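PDB 5EC0: Alp7A from Bacillus subtilis, which binds adenine nucleotide as a plasmid-encoded, actin-like protein of the bacterial cytoskeleton and probably forms filaments that segregate plasmid DNA. Local coordinates for residues N17-G21 with Y22-L26; V31-K35 with E36-G40; A50-K53 with D54-V58; K197-A200 with E201-N205. All coordinates share one frame; numbering follows the deposited sequence.

Contact 1. Residues N17-G21 with Y22-L26; sequences NLIDG and YFFEL
The amide of Asn-17 lies over one face of the Phe-24 ring, with ND2 3.2 Å above the ring plane and displaced toward the rim, while CD2 of Tyr-22 reaches the edge of the same ring. This is the tip of a beta hairpin of the actin-like fold, strand 14-19 turning through a type I' turn at Ile-19 to Tyr-22 into strand 22-33. The amide stands nearly upright on the ring, the two planes 78° apart, and its oxygen OD1 comes 3.5 Å from Phe-24 CE2; that buried oxygen finds no hydrogen-bond partner in the model. Both side chains have CG placed between the backbone N and the carbonyl carbon (chi1 69° for Asn-17, 67° for Phe-24), which brings amide and ring together on one face of the sheet. Ile-19 adds its CD1 methyl at Phe-24 CE2, 3.6 Å away, and helix 95-112 covers this face, Tyr-107 meeting the Phe-24 ring edge-to-face. On the face carrying Leu-18 and Phe-23, helix 364-386 packs against both residues, and the Phe-23 side chain comes within about 8 Å of the bound ADP. In the turn, Asp-20 and Gly-21 both take positive phi, and OD1 of Asp-20 accepts from the backbone N of Ser-4 and of Arg-5. Ile-19 and Tyr-22 exchange two backbone bonds, whereas of the two joining Asn-17 and Phe-24 one is weak. Across the non-hydrogen-bonded pair between them, Leu-18 sets its CD2 methyl at the edge of the Phe-23 ring, 3.7 Å from Phe-23 CB.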
loop_
_atom_site.group_PDB
_atom_site.type_symbol
_atom_site.label_atom_id
_atom_site.label_comp_id
_atom_site.label_asym_id
_atom_site.label_seq_id
_atom_site.Cartn_x
_atom_site.Cartn_y
_atom_site.Cartn_z
ATOM N N ASN A 17 -7.210 1.313 0.377
ATOM C CA ASN A 17 -7.961 1.029 1.574
ATOM C C ASN A 17 -9.086 0.036 1.219
ATOM O O ASN A 17 -9.591 0.016 0.094
ATOM C CB ASN A 17 -8.504 2.352 2.162
ATOM C CG ASN A 17 -9.590 2.968 1.300
ATOM O OD1 ASN A 17 -10.693 2.430 1.207
ATOM N ND2 ASN A 17 -9.177 3.836 0.420
ATOM N N LEU A 18 -9.512 -0.758 2.183
ATOM C CA LEU A 18 -10.728 -1.529 2.001
ATOM C C LEU A 18 -11.775 -1.049 2.995
ATOM O O LEU A 18 -11.532 -1.004 4.210
ATOM C CB LEU A 18 -10.467 -3.026 2.194
ATOM C CG LEU A 18 -9.608 -3.823 1.218
ATOM C CD1 LEU A 18 -9.117 -5.119 1.891
ATOM C CD2 LEU A 18 -10.450 -4.149 0.004
ATOM N N ILE A 19 -12.936 -0.682 2.481
ATOM C CA ILE A 19 -14.021 -0.214 3.330
ATOM C C ILE A 19 -15.192 -1.149 3.165
ATOM O O ILE A 19 -15.786 -1.207 2.096
ATOM C CB ILE A 19 -14.439 1.219 2.980
ATOM C CG1 ILE A 19 -13.220 2.150 3.053
ATOM C CG2 ILE A 19 -15.517 1.685 3.911
ATOM C CD1 ILE A 19 -13.466 3.536 2.511
ATOM N N ASP A 20 -15.513 -1.861 4.245
ATOM C CA ASP A 20 -16.451 -2.989 4.240
ATOM C C ASP A 20 -16.260 -3.869 3.010
ATOM O O ASP A 20 -17.223 -4.215 2.337
ATOM C CB ASP A 20 -17.902 -2.500 4.331
ATOM C CG ASP A 20 -18.253 -1.952 5.713
ATOM O OD1 ASP A 20 -17.594 -2.359 6.697
ATOM O OD2 ASP A 20 -19.185 -1.117 5.815
ATOM N N GLY A 21 -15.003 -4.213 2.720
ATOM C CA GLY A 21 -14.680 -5.088 1.604
ATOM C C GLY A 21 -14.621 -4.390 0.258
ATOM O O GLY A 21 -14.336 -5.015 -0.761
ATOM N N TYR A 22 -14.881 -3.091 0.244
ATOM C CA TYR A 22 -14.805 -2.344 -0.999
ATOM C C TYR A 22 -13.434 -1.694 -1.173
ATOM O O TYR A 22 -12.978 -0.898 -0.330
ATOM C CB TYR A 22 -15.909 -1.286 -1.053
ATOM C CG TYR A 22 -15.931 -0.480 -2.335
ATOM C CD1 TYR A 22 -16.474 -0.998 -3.502
ATOM C CD2 TYR A 22 -15.401 0.802 -2.375
ATOM C CE1 TYR A 22 -16.492 -0.250 -4.681
ATOM C CE2 TYR A 22 -15.421 1.555 -3.539
ATOM C CZ TYR A 22 -15.964 1.026 -4.687
ATOM O OH TYR A 22 -15.970 1.785 -5.833
ATOM N N PHE A 23 -12.793 -2.025 -2.290
ATOM C CA PHE A 23 -11.476 -1.493 -2.628
ATOM C C PHE A 23 -11.486 -0.230 -3.513
ATOM O O PHE A 23 -12.223 -0.144 -4.500
ATOM C CB PHE A 23 -10.643 -2.578 -3.326
ATOM C CG PHE A 23 -9.288 -2.102 -3.780
ATOM C CD1 PHE A 23 -8.210 -2.095 -2.897
ATOM C CD2 PHE A 23 -9.092 -1.651 -5.087
ATOM C CE1 PHE A 23 -6.954 -1.645 -3.298
ATOM C CE2 PHE A 23 -7.841 -1.191 -5.503
ATOM C CZ PHE A 23 -6.767 -1.191 -4.607
ATOM N N PHE A 24 -10.663 0.749 -3.141
ATOM C CA PHE A 24 -10.254 1.809 -4.062
ATOM C C PHE A 24 -8.937 2.377 -3.557
ATOM O O PHE A 24 -8.540 2.122 -2.419
ATOM C CB PHE A 24 -11.324 2.918 -4.209
ATOM C CG PHE A 24 -11.541 3.737 -2.966
ATOM C CD1 PHE A 24 -10.733 4.835 -2.689
ATOM C CD2 PHE A 24 -12.568 3.429 -2.082
ATOM C CE1 PHE A 24 -10.936 5.603 -1.546
ATOM C CE2 PHE A 24 -12.786 4.207 -0.943
ATOM C CZ PHE A 24 -11.963 5.296 -0.676
ATOM N N GLU A 25 -8.258 3.124 -4.417
ATOM C CA GLU A 25 -6.964 3.694 -4.092
ATOM C C GLU A 25 -6.821 5.084 -4.708
ATOM O O GLU A 25 -7.549 5.443 -5.625
ATOM C CB GLU A 25 -5.832 2.776 -4.563
ATOM C CG GLU A 25 -5.958 2.274 -5.988
ATOM C CD GLU A 25 -4.767 1.415 -6.415
ATOM O OE1 GLU A 25 -3.736 1.454 -5.726
ATOM O OE2 GLU A 25 -4.854 0.699 -7.441
ATOM N N LEU A 26 -5.882 5.853 -4.177
ATOM C CA LEU A 26 -5.676 7.248 -4.539
ATOM C C LEU A 26 -4.197 7.482 -4.613
ATOM O O LEU A 26 -3.451 6.890 -3.834
ATOM C CB LEU A 26 -6.265 8.207 -3.489
ATOM C CG LEU A 26 -7.734 8.165 -3.067
ATOM C CD1 LEU A 26 -7.948 9.022 -1.820
ATOM C CD2 LEU A 26 -8.606 8.648 -4.208
#

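Contact 2. Residues V31-K35 with E36-G40; sequences VEISK and EAAEG
Ile-33 packs against the first turn of helix 35-38, its CD1 methyl 3.7 Å from the CB of Ala-38 and its CB 4.1 Å from that of Ala-37. This apolar corner is the close-packed part of the contact. With chi1 at 64°, CG1 of Ile-33 sits between its own backbone N and carbonyl carbon, and the straight chain beyond it carries CD1 to Ala-38. Next along the chain, Ser-34 is the N-cap. Its OG accepts from Ala-37 N at 3.3 Å, a capping bond that gives a partner to an amide of the first turn, and its carbonyl oxygen takes the N-H of Ala-38 at 3.1 Å. The Lys-35 carbonyl in turn receives Glu-39 N, where the chain leaves helical geometry.

The solvent side is built differently. Lys-35 runs out extended, CG anti to the backbone N, and bends only at its last torsion (chi4 -74°), turning NZ onto Glu-39. The resulting salt bridge, Lys-35 NZ to Glu-39 OE1 at 3.0 Å, meets the carboxylate on its syn side but 33° out of its plane. It spans one helical turn, i to i+4, at the exposed surface, and Lys-35 CG also comes 3.4 Å from Glu-39 OE1.

The short helix follows strand 22-33 through Ser-34. Ile-33 and Ala-38 both touch Leu-57 of strand 56-62, and Ile-33 and Lys-35 also touch Tyr-68 of strand 65-71.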
loop_
_atom_site.group_PDB
_atom_site.type_symbol
_atom_site.label_atom_id
_atom_site.label_comp_id
_atom_site.label_asym_id
_atom_site.label_seq_id
_atom_site.Cartn_x
_atom_site.Cartn_y
_atom_site.Cartn_z
ATOM N N VAL A 31 -1.432 18.309 -1.463
ATOM C CA VAL A 31 -0.878 19.644 -1.601
ATOM C C VAL A 31 -1.703 20.646 -0.805
ATOM O O VAL A 31 -2.909 20.771 -1.010
ATOM C CB VAL A 31 -0.807 20.072 -3.080
ATOM C CG1 VAL A 31 -0.462 21.540 -3.203
ATOM C CG2 VAL A 31 0.226 19.231 -3.815
ATOM N N GLU A 32 -1.056 21.346 0.120
ATOM C CA GLU A 32 -1.754 22.347 0.905
ATOM C C GLU A 32 -1.784 23.673 0.182
ATOM O O GLU A 32 -0.753 24.186 -0.270
ATOM C CB GLU A 32 -1.116 22.523 2.280
ATOM C CG GLU A 32 -1.714 23.697 3.052
ATOM C CD GLU A 32 -1.352 23.700 4.531
ATOM O OE1 GLU A 32 -2.058 24.373 5.308
ATOM O OE2 GLU A 32 -0.365 23.042 4.921
ATOM N N ILE A 33 -2.981 24.230 0.070
ATOM C CA ILE A 33 -3.170 25.507 -0.597
ATOM C C ILE A 33 -3.881 26.464 0.356
ATOM O O ILE A 33 -4.310 26.060 1.429
ATOM C CB ILE A 33 -3.981 25.330 -1.887
ATOM C CG1 ILE A 33 -5.395 24.842 -1.547
ATOM C CG2 ILE A 33 -3.291 24.316 -2.803
ATOM C CD1 ILE A 33 -6.287 24.605 -2.750
ATOM N N SER A 34 -4.024 27.726 -0.035
ATOM C CA SER A 34 -4.645 28.712 0.848
ATOM C C SER A 34 -6.148 28.766 0.613
ATOM O O SER A 34 -6.658 28.131 -0.309
ATOM C CB SER A 34 -4.025 30.097 0.641
ATOM O OG SER A 34 -4.455 30.663 -0.584
ATOM N N LYS A 35 -6.858 29.523 1.444
ATOM C CA LYS A 35 -8.302 29.653 1.298
ATOM C C LYS A 35 -8.678 30.274 -0.051
ATOM O O LYS A 35 -9.561 29.770 -0.750
ATOM C CB LYS A 35 -8.888 30.488 2.443
ATOM C CG LYS A 35 -10.357 30.867 2.262
ATOM C CD LYS A 35 -10.912 31.525 3.511
ATOM C CE LYS A 35 -12.355 31.973 3.329
ATOM N NZ LYS A 35 -12.487 33.193 2.466
ATOM N N GLU A 36 -8.005 31.356 -0.430
ATOM C CA GLU A 36 -8.374 32.024 -1.663
ATOM C C GLU A 36 -7.974 31.168 -2.861
ATOM O O GLU A 36 -8.631 31.219 -3.888
ATOM C CB GLU A 36 -7.745 33.420 -1.763
ATOM C CG GLU A 36 -6.576 33.504 -2.723
ATOM C CD GLU A 36 -5.874 34.836 -2.693
ATOM O OE1 GLU A 36 -6.306 35.728 -1.929
ATOM O OE2 GLU A 36 -4.882 34.983 -3.436
ATOM N N ALA A 37 -6.908 30.381 -2.739
ATOM C CA ALA A 37 -6.502 29.527 -3.854
ATOM C C ALA A 37 -7.545 28.427 -4.092
ATOM O O ALA A 37 -7.824 28.070 -5.234
ATOM C CB ALA A 37 -5.124 28.920 -3.603
ATOM N N ALA A 38 -8.129 27.922 -3.006
ATOM C CA ALA A 38 -9.155 26.876 -3.064
ATOM C C ALA A 38 -10.473 27.410 -3.619
ATOM O O ALA A 38 -11.243 26.682 -4.255
ATOM C CB ALA A 38 -9.368 26.273 -1.681
ATOM N N GLU A 39 -10.733 28.686 -3.363
ATOM C CA GLU A 39 -11.841 29.381 -3.999
ATOM C C GLU A 39 -11.388 29.803 -5.392
ATOM O O GLU A 39 -10.275 30.287 -5.569
ATOM C CB GLU A 39 -12.277 30.577 -3.148
ATOM C CG GLU A 39 -12.493 30.206 -1.677
ATOM C CD GLU A 39 -12.997 31.359 -0.822
ATOM O OE1 GLU A 39 -12.165 32.150 -0.330
ATOM O OE2 GLU A 39 -14.226 31.461 -0.623
ATOM N N GLY A 40 -12.214 29.584 -6.404
ATOM C CA GLY A 40 -11.768 29.868 -7.760
ATOM C C GLY A 40 -10.701 28.890 -8.245
ATOM O O GLY A 40 -10.084 29.089 -9.292
#

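Contact 3. Residues A50-K53 with D54-V58; sequences ADLK and DRLLV
Arg-55 folds back along the carbonyl of Asp-51, one turn earlier in a helix-like stretch that leads into strand 56-62. Its CB lies 3.7 Å from Asp-51 O; CG, set beside the backbone N (chi1 -56°), and CD each come to 3.4 Å from that oxygen. NE, at 3.9 Å from Asp-51 O, places the carbonyl at the guanidinium edge, near its plane but too far for a hydrogen bond. Beyond NE the guanidinium leads away from the Asp-51 carboxylate, and the side chain also packs on Phe-42 and Val-46. The turn itself is closed by Arg-55 N donating to Leu-52 O at 2.8 Å, from well above the carbonyl plane. On the buried side, Leu-52 and Leu-56 cross at about a right angle, CG of the first against CD2 of the second, and helix 95-112 covers Leu-52. Water 1 donates to Lys-53 O at 2.9 Å and accepts from Leu-56 N at 3.2 Å, a link made where the chain passes toward strand 56-62. With Asp-51 OD2 5.5 Å from Arg-55 NE, the two opposite charges can probably offer each other only a diffuse attraction.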
loop_
_atom_site.group_PDB
_atom_site.type_symbol
_atom_site.label_atom_id
_atom_site.label_comp_id
_atom_site.label_asym_id
_atom_site.label_seq_id
_atom_site.Cartn_x
_atom_site.Cartn_y
_atom_site.Cartn_z
ATOM N N ALA A 50 -19.023 9.679 -8.349
ATOM C CA ALA A 50 -17.826 8.982 -8.801
ATOM C C ALA A 50 -16.785 9.980 -9.285
ATOM O O ALA A 50 -15.596 9.709 -9.226
ATOM C CB ALA A 50 -18.160 7.976 -9.899
ATOM N N ASP A 51 -17.241 11.142 -9.750
ATOM C CA ASP A 51 -16.332 12.154 -10.273
ATOM C C ASP A 51 -15.502 12.801 -9.164
ATOM O O ASP A 51 -14.474 13.404 -9.424
ATOM C CB ASP A 51 -17.105 13.229 -11.040
ATOM C CG ASP A 51 -17.741 12.694 -12.317
ATOM O OD1 ASP A 51 -17.224 11.701 -12.867
ATOM O OD2 ASP A 51 -18.750 13.277 -12.778
ATOM N N LEU A 52 -15.941 12.657 -7.921
ATOM C CA LEU A 52 -15.259 13.287 -6.798
ATOM C C LEU A 52 -13.843 12.738 -6.582
ATOM O O LEU A 52 -12.971 13.431 -6.066
ATOM C CB LEU A 52 -16.084 13.101 -5.532
ATOM C CG LEU A 52 -15.556 13.715 -4.236
ATOM C CD1 LEU A 52 -15.457 15.242 -4.361
ATOM C CD2 LEU A 52 -16.446 13.308 -3.073
ATOM N N LYS A 53 -13.624 11.491 -6.976
ATOM C CA LYS A 53 -12.369 10.814 -6.679
ATOM C C LYS A 53 -11.181 11.583 -7.252
ATOM O O LYS A 53 -10.156 11.736 -6.584
ATOM C CB LYS A 53 -12.389 9.384 -7.222
ATOM C CG LYS A 53 -11.323 8.490 -6.625
ATOM C CD LYS A 53 -11.406 7.087 -7.186
ATOM C CE LYS A 53 -10.017 6.550 -7.481
ATOM N NZ LYS A 53 -10.014 5.093 -7.777
ATOM N N ASP A 54 -11.341 12.101 -8.468
ATOM C CA ASP A 54 -10.284 12.869 -9.120
ATOM C C ASP A 54 -10.383 14.347 -8.780
ATOM O O ASP A 54 -9.610 15.154 -9.288
ATOM C CB ASP A 54 -10.326 12.697 -10.650
ATOM C CG ASP A 54 -9.918 11.294 -11.108
ATOM O OD1 ASP A 54 -9.459 10.484 -10.263
ATOM O OD2 ASP A 54 -10.046 11.012 -12.325
ATOM N N ARG A 55 -11.337 14.718 -7.938
ATOM C CA ARG A 55 -11.577 16.140 -7.696
ATOM C C ARG A 55 -11.641 16.428 -6.191
ATOM O O ARG A 55 -12.507 17.171 -5.729
ATOM C CB ARG A 55 -12.863 16.599 -8.406
ATOM C CG ARG A 55 -12.877 16.318 -9.941
ATOM C CD ARG A 55 -14.222 16.629 -10.588
ATOM N NE ARG A 55 -14.259 16.277 -12.017
ATOM C CZ ARG A 55 -14.140 17.133 -13.035
ATOM N NH1 ARG A 55 -13.977 18.436 -12.816
ATOM N NH2 ARG A 55 -14.199 16.687 -14.288
ATOM N N LEU A 56 -10.705 15.850 -5.438
ATOM C CA LEU A 56 -10.717 15.959 -3.976
ATOM C C LEU A 56 -10.135 17.266 -3.453
ATOM O O LEU A 56 -8.917 17.442 -3.371
ATOM C CB LEU A 56 -9.963 14.785 -3.345
ATOM C CG LEU A 56 -10.713 13.464 -3.473
ATOM C CD1 LEU A 56 -9.893 12.331 -2.923
ATOM C CD2 LEU A 56 -12.068 13.544 -2.793
ATOM N N LEU A 57 -11.024 18.165 -3.068
ATOM C CA LEU A 57 -10.643 19.425 -2.462
ATOM C C LEU A 57 -11.360 19.525 -1.126
ATOM O O LEU A 57 -12.584 19.669 -1.078
ATOM C CB LEU A 57 -11.015 20.600 -3.372
ATOM C CG LEU A 57 -10.830 22.016 -2.817
ATOM C CD1 LEU A 57 -9.365 22.299 -2.476
ATOM C CD2 LEU A 57 -11.381 23.067 -3.798
ATOM N N VAL A 58 -10.606 19.438 -0.042
ATOM C CA VAL A 58 -11.205 19.373 1.275
ATOM C C VAL A 58 -10.582 20.390 2.211
ATOM O O VAL A 58 -9.510 20.915 1.941
ATOM C CB VAL A 58 -11.044 17.979 1.903
ATOM C CG1 VAL A 58 -11.717 16.911 1.041
ATOM C CG2 VAL A 58 -9.559 17.664 2.119
HETATM O O HOH W 1 -8.381 13.969 -6.493
#

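Contact 4. Residues K197-A200 with E201-N205; sequences KDYA and EQFKN
Gln-202 reaches back to Tyr-199 with its NE2, which donates to the backbone O of Tyr-199 at 3.0 Å and at the same time lies 3.5 Å above the centre of the Tyr-199 ring. The residues form a run of overlapping turns, closed by i to i+3 backbone bonds and with near-helical torsions, lacking a regular helix's bonds, in the connection between helix 185-189 and strand 207-213. The amide-to-carbonyl bond is well directed. The donor lies in the carbonyl plane on a lone pair, the acceptor only 4° out of the amide plane, and the amide stands steeply, at 73°, to the ring. Chi1 of 64° puts Gln-202 CG between its N and carbonyl carbon; the extended chain beyond then sends NE2 back over the tyrosine, while CG covers the centre of one Phe-203 face. Tyr-199 and Phe-203 meet obliquely through their CE2 atoms.

The next shell is backbone: Glu-201 N bonds to Asp-198 O and Phe-203 N to Ala-200 O, each from above the carbonyl plane. Farther out, Tyr-199 and Phe-203 lean on Ile-188 and on Leu-325 of strand 322-327, and Gln-202 touches Ile-356, so the turns lie against the five-stranded sheet. Lys-323 NZ donates to the backbone O of Gln-202. On the outer side Glu-201 bends at chi2 and splits its carboxylate between two partners. OE1 receives Lys-204 NZ at 3.0 Å on its syn lone pair, and OE2 accepts from water 2 at 3.0 Å, the water also donating to Lys-197 O at 2.8 Å.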
loop_
_atom_site.group_PDB
_atom_site.type_symbol
_atom_site.label_atom_id
_atom_site.label_comp_id
_atom_site.label_asym_id
_atom_site.label_seq_id
_atom_site.Cartn_x
_atom_site.Cartn_y
_atom_site.Cartn_z
ATOM N N LYS A 197 -5.459 -21.603 4.748
ATOM C CA LYS A 197 -5.246 -21.822 3.326
ATOM C C LYS A 197 -4.319 -23.003 3.074
ATOM O O LYS A 197 -3.227 -23.087 3.642
ATOM C CB LYS A 197 -4.670 -20.555 2.682
ATOM C CG LYS A 197 -5.731 -19.485 2.467
ATOM C CD LYS A 197 -5.119 -18.119 2.203
ATOM C CE LYS A 197 -4.473 -18.055 0.854
ATOM N NZ LYS A 197 -4.501 -16.641 0.314
ATOM N N ASP A 198 -4.755 -23.908 2.207
ATOM C CA ASP A 198 -3.902 -24.998 1.770
ATOM C C ASP A 198 -2.584 -24.448 1.206
ATOM O O ASP A 198 -1.512 -25.035 1.384
ATOM C CB ASP A 198 -4.612 -25.849 0.719
ATOM C CG ASP A 198 -3.829 -27.085 0.374
ATOM O OD1 ASP A 198 -3.794 -28.004 1.216
ATOM O OD2 ASP A 198 -3.220 -27.125 -0.714
ATOM N N TYR A 199 -2.686 -23.316 0.518
ATOM C CA TYR A 199 -1.526 -22.604 0.008
ATOM C C TYR A 199 -0.419 -22.371 1.064
ATOM O O TYR A 199 0.771 -22.361 0.738
ATOM C CB TYR A 199 -1.992 -21.262 -0.579
ATOM C CG TYR A 199 -0.903 -20.424 -1.221
ATOM C CD1 TYR A 199 -0.541 -20.605 -2.562
ATOM C CD2 TYR A 199 -0.247 -19.448 -0.493
ATOM C CE1 TYR A 199 0.457 -19.822 -3.155
ATOM C CE2 TYR A 199 0.739 -18.668 -1.069
ATOM C CZ TYR A 199 1.090 -18.854 -2.395
ATOM O OH TYR A 199 2.079 -18.055 -2.932
ATOM N N ALA A 200 -0.805 -22.179 2.323
ATOM C CA ALA A 200 0.184 -21.911 3.366
ATOM C C ALA A 200 0.928 -23.167 3.821
ATOM O O ALA A 200 1.907 -23.068 4.573
ATOM C CB ALA A 200 -0.483 -21.242 4.568
ATOM N N GLU A 201 0.473 -24.340 3.372
ATOM C CA GLU A 201 1.040 -25.609 3.842
ATOM C C GLU A 201 2.458 -25.818 3.351
ATOM O O GLU A 201 3.227 -26.550 3.975
ATOM C CB GLU A 201 0.180 -26.807 3.412
ATOM C CG GLU A 201 -1.212 -26.839 4.045
ATOM C CD GLU A 201 -1.174 -27.073 5.552
ATOM O OE1 GLU A 201 -0.422 -27.968 6.004
ATOM O OE2 GLU A 201 -1.900 -26.360 6.279
ATOM N N GLN A 202 2.807 -25.180 2.234
ATOM C CA GLN A 202 4.147 -25.327 1.676
ATOM C C GLN A 202 5.174 -24.638 2.579
ATOM O O GLN A 202 6.377 -24.884 2.449
ATOM C CB GLN A 202 4.216 -24.759 0.254
ATOM C CG GLN A 202 3.957 -23.237 0.164
ATOM C CD GLN A 202 3.824 -22.770 -1.284
ATOM O OE1 GLN A 202 4.752 -22.925 -2.078
ATOM N NE2 GLN A 202 2.660 -22.225 -1.638
ATOM N N PHE A 203 4.693 -23.782 3.488
ATOM C CA PHE A 203 5.575 -23.075 4.423
ATOM C C PHE A 203 5.503 -23.661 5.846
ATOM O O PHE A 203 6.084 -23.113 6.782
ATOM C CB PHE A 203 5.236 -21.570 4.454
ATOM C CG PHE A 203 5.182 -20.938 3.084
ATOM C CD1 PHE A 203 6.338 -20.805 2.319
ATOM C CD2 PHE A 203 3.971 -20.486 2.553
ATOM C CE1 PHE A 203 6.299 -20.235 1.038
ATOM C CE2 PHE A 203 3.921 -19.897 1.288
ATOM C CZ PHE A 203 5.089 -19.774 0.528
ATOM N N LYS A 204 4.787 -24.769 5.997
ATOM C CA LYS A 204 4.638 -25.427 7.299
ATOM C C LYS A 204 5.979 -25.792 7.939
ATOM O O LYS A 204 6.148 -25.662 9.146
ATOM C CB LYS A 204 3.776 -26.689 7.150
ATOM C CG LYS A 204 3.583 -27.495 8.428
ATOM C CD LYS A 204 2.485 -28.551 8.273
ATOM C CE LYS A 204 1.134 -28.026 8.764
ATOM N NZ LYS A 204 0.050 -29.053 8.708
ATOM N N ASN A 205 6.934 -26.240 7.127
ATOM C CA ASN A 205 8.216 -26.692 7.656
ATOM C C ASN A 205 9.423 -25.880 7.212
ATOM O O ASN A 205 10.527 -26.392 7.198
ATOM C CB ASN A 205 8.460 -28.152 7.264
ATOM C CG ASN A 205 7.356 -29.064 7.717
ATOM O OD1 ASN A 205 6.950 -29.037 8.880
ATOM N ND2 ASN A 205 6.842 -29.864 6.796
HETATM O O HOH W 2 -2.957 -23.607 6.383
#

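In the fold
All four contacts are local and follow one another along the chain; none nests in or crosses another. Contact 1 turns the hairpin between strands 14-19 and 22-33 near the nucleotide. Strand 22-33 then runs outward to contact 2, about 28 Å away between centres, where the chain passes through the N-cap Ser-34 into a short helix. Contact 3 closes the turn before strand 56-62 and touches both earlier contacts: Lys-53 and Leu-56 pack on Leu-26, and Leu-57 on Ile-33 and Ala-38. All three reach the same mixed sheet. Contact 4 lies across the chain's centre, about 42 Å from contact 3 between centres, and shapes the loop leading into strand 207-213 of the five-stranded sheet.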